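Local coordinates for uncharacterized protein Atu1656/AGR_C_3050 (Agrobacterium tumefaciens, PDB 2OJH) that is of unknown function but belongs to the TolB family and folds as a six-bladed beta-propeller, at residues N48-D52 with G53-L57; G269-G272 with T273-P277. One frame throughout, in Å; residues are numbered along the deposited sequence.

Contact 1 of 2, residues N48-D52 with G53-L57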
ATOM      1  N   ASN A  48       2.782  -6.979   1.155  1.00 36.05           N
ATOM      2  CA  ASN A  48       1.614  -7.519   0.440  1.00 36.72           C
ATOM      3  C   ASN A  48       1.413  -8.972   0.872  1.00 36.64           C
ATOM      4  O   ASN A  48       2.342  -9.624   1.354  1.00 37.05           O
ATOM      5  CB  ASN A  48       1.870  -7.630  -1.086  1.00 35.14           C
ATOM      6  CG  ASN A  48       2.274  -6.331  -1.738  1.00 36.64           C
ATOM      7  OD1 ASN A  48       3.300  -6.275  -2.405  1.00 33.91           O
ATOM      8  ND2 ASN A  48       1.481  -5.275  -1.559  1.00 34.39           N
ATOM      9  N   TRP A  49       0.206  -9.494   0.652  1.00 36.87           N
ATOM     10  CA  TRP A  49      -0.090 -10.874   0.975  1.00 36.71           C
ATOM     11  C   TRP A  49      -0.489 -11.559  -0.301  1.00 37.40           C
ATOM     12  O   TRP A  49      -1.395 -11.081  -0.988  1.00 38.61           O
ATOM     13  CB  TRP A  49      -1.252 -10.911   1.968  1.00 36.02           C
ATOM     14  CG  TRP A  49      -1.387 -12.191   2.784  1.00 36.01           C
ATOM     15  CD1 TRP A  49      -1.294 -13.502   2.339  1.00 33.68           C
ATOM     16  CD2 TRP A  49      -1.697 -12.262   4.183  1.00 33.45           C
ATOM     17  NE1 TRP A  49      -1.541 -14.372   3.392  1.00 33.86           N
ATOM     18  CE2 TRP A  49      -1.793 -13.632   4.528  1.00 35.90           C
ATOM     19  CE3 TRP A  49      -1.939 -11.287   5.175  1.00 36.68           C
ATOM     20  CZ2 TRP A  49      -2.087 -14.058   5.843  1.00 34.74           C
ATOM     21  CZ3 TRP A  49      -2.223 -11.711   6.475  1.00 33.67           C
ATOM     22  CH2 TRP A  49      -2.300 -13.085   6.792  1.00 34.99           C
ATOM     23  N   SER A  50       0.175 -12.661  -0.619  1.00 37.20           N
ATOM     24  CA  SER A  50      -0.056 -13.369  -1.865  1.00 37.74           C
ATOM     25  C   SER A  50      -1.498 -13.862  -1.988  1.00 38.28           C
ATOM     26  O   SER A  50      -2.120 -14.227  -0.987  1.00 37.99           O
ATOM     27  CB  SER A  50       0.929 -14.519  -2.012  1.00 37.59           C
ATOM     28  OG  SER A  50       0.569 -15.653  -1.251  1.00 37.58           O
ATOM     29  N   PRO A  51      -2.053 -13.839  -3.216  1.00 39.27           N
ATOM     30  CA  PRO A  51      -3.444 -14.248  -3.393  1.00 39.07           C
ATOM     31  C   PRO A  51      -3.715 -15.702  -3.085  1.00 39.30           C
ATOM     32  O   PRO A  51      -4.859 -16.040  -2.821  1.00 39.28           O
ATOM     33  CB  PRO A  51      -3.729 -13.947  -4.876  1.00 39.39           C
ATOM     34  CG  PRO A  51      -2.683 -13.064  -5.308  1.00 39.19           C
ATOM     35  CD  PRO A  51      -1.472 -13.352  -4.475  1.00 39.27           C
ATOM     36  N   ASP A  52      -2.694 -16.554  -3.116  1.00 38.90           N
ATOM     37  CA  ASP A  52      -2.862 -17.932  -2.666  1.00 39.57           C
ATOM     38  C   ASP A  52      -2.670 -18.087  -1.147  1.00 39.70           C
ATOM     39  O   ASP A  52      -2.751 -19.178  -0.621  1.00 40.28           O
ATOM     40  CB  ASP A  52      -1.960 -18.907  -3.438  1.00 38.71           C
ATOM     41  CG  ASP A  52      -0.478 -18.684  -3.187  1.00 41.11           C
ATOM     42  OD1 ASP A  52      -0.109 -17.869  -2.315  1.00 36.89           O
ATOM     43  OD2 ASP A  52       0.343 -19.345  -3.868  1.00 38.81           O
ATOM     44  N   GLY A  53      -2.391 -16.992  -0.452  1.00 40.16           N
ATOM     45  CA  GLY A  53      -2.349 -17.007   1.012  1.00 39.98           C
ATOM     46  C   GLY A  53      -1.022 -17.420   1.610  1.00 40.19           C
ATOM     47  O   GLY A  53      -0.831 -17.311   2.832  1.00 40.85           O
ATOM     48  N   LYS A  54      -0.095 -17.856   0.759  1.00 38.85           N
ATOM     49  CA  LYS A  54       1.096 -18.549   1.215  1.00 38.73           C
ATOM     50  C   LYS A  54       2.330 -17.723   1.579  1.00 37.76           C
ATOM     51  O   LYS A  54       3.231 -18.234   2.260  1.00 37.86           O
ATOM     52  CB  LYS A  54       1.538 -19.533   0.149  1.00 38.30           C
ATOM     53  CG  LYS A  54       0.578 -20.674  -0.062  1.00 41.35           C
ATOM     54  CD  LYS A  54       1.252 -21.739  -0.901  1.00 45.42           C
ATOM     55  CE  LYS A  54       0.454 -23.026  -0.843  1.00 47.79           C
ATOM     56  NZ  LYS A  54       1.194 -24.189  -1.408  1.00 52.41           N
ATOM     57  N   TYR A  55       2.420 -16.491   1.086  1.00 37.04           N
ATOM     58  CA  TYR A  55       3.583 -15.681   1.417  1.00 36.12           C
ATOM     59  C   TYR A  55       3.297 -14.195   1.509  1.00 36.02           C
ATOM     60  O   TYR A  55       2.279 -13.698   0.992  1.00 36.50           O
ATOM     61  CB  TYR A  55       4.728 -15.929   0.447  1.00 35.84           C
ATOM     62  CG  TYR A  55       4.491 -15.463  -0.982  1.00 36.18           C
ATOM     63  CD1 TYR A  55       4.785 -14.147  -1.358  1.00 36.75           C
ATOM     64  CD2 TYR A  55       4.021 -16.344  -1.969  1.00 36.58           C
ATOM     65  CE1 TYR A  55       4.593 -13.713  -2.664  1.00 35.34           C
ATOM     66  CE2 TYR A  55       3.827 -15.905  -3.288  1.00 35.74           C
ATOM     67  CZ  TYR A  55       4.121 -14.593  -3.616  1.00 35.95           C
ATOM     68  OH  TYR A  55       3.953 -14.117  -4.900  1.00 36.12           O
ATOM     69  N   LEU A  56       4.203 -13.483   2.176  1.00 35.54           N
ATOM     70  CA  LEU A  56       4.194 -12.035   2.159  1.00 35.45           C
ATOM     71  C   LEU A  56       5.290 -11.509   1.244  1.00 36.21           C
ATOM     72  O   LEU A  56       6.379 -12.099   1.151  1.00 37.34           O
ATOM     73  CB  LEU A  56       4.382 -11.437   3.569  1.00 35.55           C
ATOM     74  CG  LEU A  56       3.411 -11.921   4.654  1.00 35.06           C
ATOM     75  CD1 LEU A  56       3.855 -11.381   6.003  1.00 36.76           C
ATOM     76  CD2 LEU A  56       1.951 -11.530   4.369  1.00 35.22           C
ATOM     77  N   LEU A  57       4.987 -10.395   0.578  1.00 36.54           N
ATOM     78  CA  LEU A  57       5.953  -9.695  -0.262  1.00 36.75           C
ATOM     79  C   LEU A  57       6.342  -8.360   0.393  1.00 36.29           C
ATOM     80  O   LEU A  57       5.487  -7.467   0.621  1.00 36.00           O
ATOM     81  CB  LEU A  57       5.410  -9.513  -1.683  1.00 36.61           C
ATOM     82  CG  LEU A  57       6.381  -8.949  -2.732  1.00 37.73           C
ATOM     83  CD1 LEU A  57       7.428  -9.989  -3.129  1.00 36.41           C
ATOM     84  CD2 LEU A  57       5.580  -8.461  -3.942  1.00 37.40           C
TER
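Ser50 and Tyr55 face each other where strands 45-49 and 55-60 meet in a tight hairpin, whose Ser-Pro-Asp-Gly turn is the signature of WD40-like (PD40) propeller repeats. The backbone NH of Ser50 gives a nearly straight bond (172°) to Tyr55 O, 2.8 Å away. Ser50 OG lies between its own backbone N and carbonyl carbon (chi1 79°), and from there works both ways: it accepts from Tyr55 N at 3.1 Å and donates to Asp52 OD1 at 2.5 Å. A small hydroxyl suits this dual role, and Ser50 CB beside it rests squarely over the centre of the Tyr55 ring, a CH-pi contact of 3.4 Å to the centroid.

Asp52 OD1 takes a second donor, Lys54 N, which approaches from above the carboxylate plane. The turn itself is type I, closed by Gly53 N to Ser50 O. Pro51 suits the second position of the turn, because its ring holds phi near the value a type I turn takes there, and the turn's closing bond uses no NH at that position. Gly53 follows with a positive phi (86°), readily adopted without a side chain, and its carbonyl oxygen receives Trp49 NE1 at 3.1 Å. That oxygen lies close to the indole plane, whereas the N-H arrives from above the carbonyl plane. Leu56 CD2 covers one face of the same indole, 3.7 Å from Trp49 CD2.

Farther down, Asn48 and Leu57 exchange two backbone bonds, and Asn48 OD1 is satisfied by His90 ND1. Tyr55 OH pairs with Tyr99 OH. Asn48, Tyr55 and Leu57 pack on strand 91-92 of the next blade; Trp49 and Leu56 turn the other way, to strands 285-291 and 22-28, while strand 63-68 continues the sheet beyond 55-60.

Contact 2 of 2, residues G269-G272 with T273-P277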
ATOM      1  N   GLY A 269       5.868   3.211  14.397  1.00 36.24           N
ATOM      2  CA  GLY A 269       6.065   3.057  12.958  1.00 36.03           C
ATOM      3  C   GLY A 269       5.473   4.222  12.176  1.00 36.37           C
ATOM      4  O   GLY A 269       5.698   5.389  12.517  1.00 36.73           O
ATOM      5  N   GLY A 270       4.694   3.900  11.156  1.00 35.39           N
ATOM      6  CA  GLY A 270       4.199   4.893  10.207  1.00 35.00           C
ATOM      7  C   GLY A 270       4.692   4.473   8.845  1.00 35.80           C
ATOM      8  O   GLY A 270       4.168   3.516   8.269  1.00 36.11           O
ATOM      9  N   GLN A 271       5.696   5.172   8.329  1.00 35.31           N
ATOM     10  CA  GLN A 271       6.220   4.786   7.009  1.00 36.16           C
ATOM     11  C   GLN A 271       6.728   3.337   7.098  1.00 35.40           C
ATOM     12  O   GLN A 271       7.469   3.002   8.028  1.00 35.39           O
ATOM     13  CB  GLN A 271       7.340   5.746   6.597  1.00 36.18           C
ATOM     14  CG  GLN A 271       8.105   5.312   5.315  1.00 35.87           C
ATOM     15  CD  GLN A 271       7.263   5.486   4.066  1.00 38.56           C
ATOM     16  OE1 GLN A 271       6.063   5.738   4.149  1.00 42.36           O
ATOM     17  NE2 GLN A 271       7.891   5.399   2.901  1.00 39.01           N
ATOM     18  N   GLY A 272       6.358   2.510   6.123  1.00 35.93           N
ATOM     19  CA  GLY A 272       6.755   1.093   6.090  1.00 34.98           C
ATOM     20  C   GLY A 272       5.736   0.139   6.724  1.00 35.54           C
ATOM     21  O   GLY A 272       5.663  -1.051   6.356  1.00 35.03           O
ATOM     22  N   THR A 273       4.962   0.641   7.683  1.00 34.42           N
ATOM     23  CA  THR A 273       4.000  -0.189   8.412  1.00 34.63           C
ATOM     24  C   THR A 273       3.047  -0.903   7.432  1.00 36.14           C
ATOM     25  O   THR A 273       2.856  -2.126   7.515  1.00 35.52           O
ATOM     26  CB  THR A 273       3.244   0.656   9.493  1.00 35.38           C
ATOM     27  OG1 THR A 273       4.184   1.027  10.497  1.00 33.04           O
ATOM     28  CG2 THR A 273       2.120  -0.121  10.162  1.00 34.61           C
HETATM   29  N   MSE A 274       2.448  -0.157   6.498  1.00 35.79           N
HETATM   30  CA  MSE A 274       1.500  -0.762   5.553  1.00 37.66           C
HETATM   31  C   MSE A 274       1.324   0.077   4.281  1.00 37.24           C
HETATM   32  O   MSE A 274       0.186   0.367   3.886  1.00 36.40           O
HETATM   33  CB  MSE A 274       0.117  -1.042   6.210  1.00 37.04           C
HETATM   34  CG  MSE A 274      -0.595   0.176   6.681  1.00 39.17           C
HETATM   35 SE   MSE A 274      -2.364  -0.238   7.443  0.80 45.35          SE
HETATM   36  CE  MSE A 274      -1.745  -1.479   8.865  1.00 38.54           C
ATOM     37  N   ASN A 275       2.418   0.468   3.609  1.00 35.23           N
ATOM     38  CA  ASN A 275       2.201   1.387   2.469  1.00 37.35           C
ATOM     39  C   ASN A 275       1.329   0.778   1.395  1.00 37.44           C
ATOM     40  O   ASN A 275       0.541   1.482   0.744  1.00 38.01           O
ATOM     41  CB  ASN A 275       3.515   1.849   1.813  1.00 36.30           C
ATOM     42  CG  ASN A 275       4.368   2.597   2.754  1.00 38.84           C
ATOM     43  OD1 ASN A 275       5.034   1.993   3.597  1.00 38.24           O
ATOM     44  ND2 ASN A 275       4.343   3.928   2.655  1.00 38.80           N
ATOM     45  N   SER A 276       1.501  -0.519   1.185  1.00 37.95           N
ATOM     46  CA  SER A 276       0.919  -1.202   0.040  1.00 37.42           C
ATOM     47  C   SER A 276      -0.231  -2.145   0.465  1.00 37.08           C
ATOM     48  O   SER A 276      -0.356  -2.462   1.663  1.00 36.84           O
ATOM     49  CB  SER A 276       2.001  -1.990  -0.681  1.00 39.42           C
ATOM     50  OG  SER A 276       2.862  -1.102  -1.374  1.00 42.17           O
ATOM     51  N   PRO A 277      -1.076  -2.579  -0.494  1.00 36.75           N
ATOM     52  CA  PRO A 277      -2.236  -3.417  -0.144  1.00 35.63           C
ATOM     53  C   PRO A 277      -1.840  -4.630   0.685  1.00 37.17           C
ATOM     54  O   PRO A 277      -1.021  -5.449   0.237  1.00 34.74           O
ATOM     55  CB  PRO A 277      -2.822  -3.813  -1.488  1.00 37.32           C
ATOM     56  CG  PRO A 277      -2.398  -2.743  -2.447  1.00 35.94           C
ATOM     57  CD  PRO A 277      -1.030  -2.270  -1.941  1.00 35.59           C
TER
HETATM   58  O   HOH W   1       3.004   2.727   6.117  1.00 26.95           O
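Gly270 and Thr273 close a beta turn in the long connection between strands 262-267 and 285-291 of the six-bladed propeller. The backbone angles of Gln271 and Gly272 are those of a type II turn, and Thr273 N bonds back to Gly270 O at 3.0 Å. Glycine suits the third position, where phi is positive (93°). The tight side of the turn is sewn by threonine: Thr273 OG1 stands beside its own backbone N (chi1 -68°) and receives Gly270 N at 3.0 Å along an almost straight path. The same hydroxyl, buried, is also hydrogen-bonded to Val289 O on strand 285-291. Gly269, bare of a side chain, lets Thr273 OG1 come within 3.7 Å of its CA.

Asn275 grips the turn from its other flank. Its OD1 accepts Gly272 N at 2.9 Å in the carbonyl plane, on a lone pair, although the N-H is bent (132°); Asn88 ND2 is a further partner of OD1. Asparagine fits here because one short amide both accepts and donates: Asn275 ND2 gives a nearly straight bond of 2.9 Å to Gln271 OE1, which lies in the Asn275 amide plane, while ND2 sits above the Gln271 carbonyl plane, not on a lone pair. The two amides stand nearly perpendicular, and Gln271 OE1 is also bonded to His243 ND1.

The more open side is that of Gln271, partly exposed among otherwise buried residues of the turn; packing is looser between Gly270 O and Met274 N, bridged by a water. The Met274 (selenomethionine) side chain packs on Phe221, Phe286 and Tyr288. The bridging water donates to Gly270 O at 2.6 Å and accepts from Met274 N at 3.0 Å, with a weak third bond of 3.3 Å to Asn275 OD1.

Both contacts are local turns, but they lie at different depths: contact 1 is partly buried and contact 2 buried, and the centre of contact 1 lies about 14 Å from the centre of the chain, that of contact 2 about 7 Å. Contact 1 joins two neighbouring strands of one sheet and mixes backbone pairing with aromatic packing and an acidic side chain. Contact 2 contains no regular strand; hydroxyl, amide and water bonds give an irregular chain its shape. They meet directly: Asn48 ND2 lies 3.1 Å from Pro277 O, a probable hydrogen bond, and packs on Ser276 CB, tying strand 45-49 to the end of 273-277.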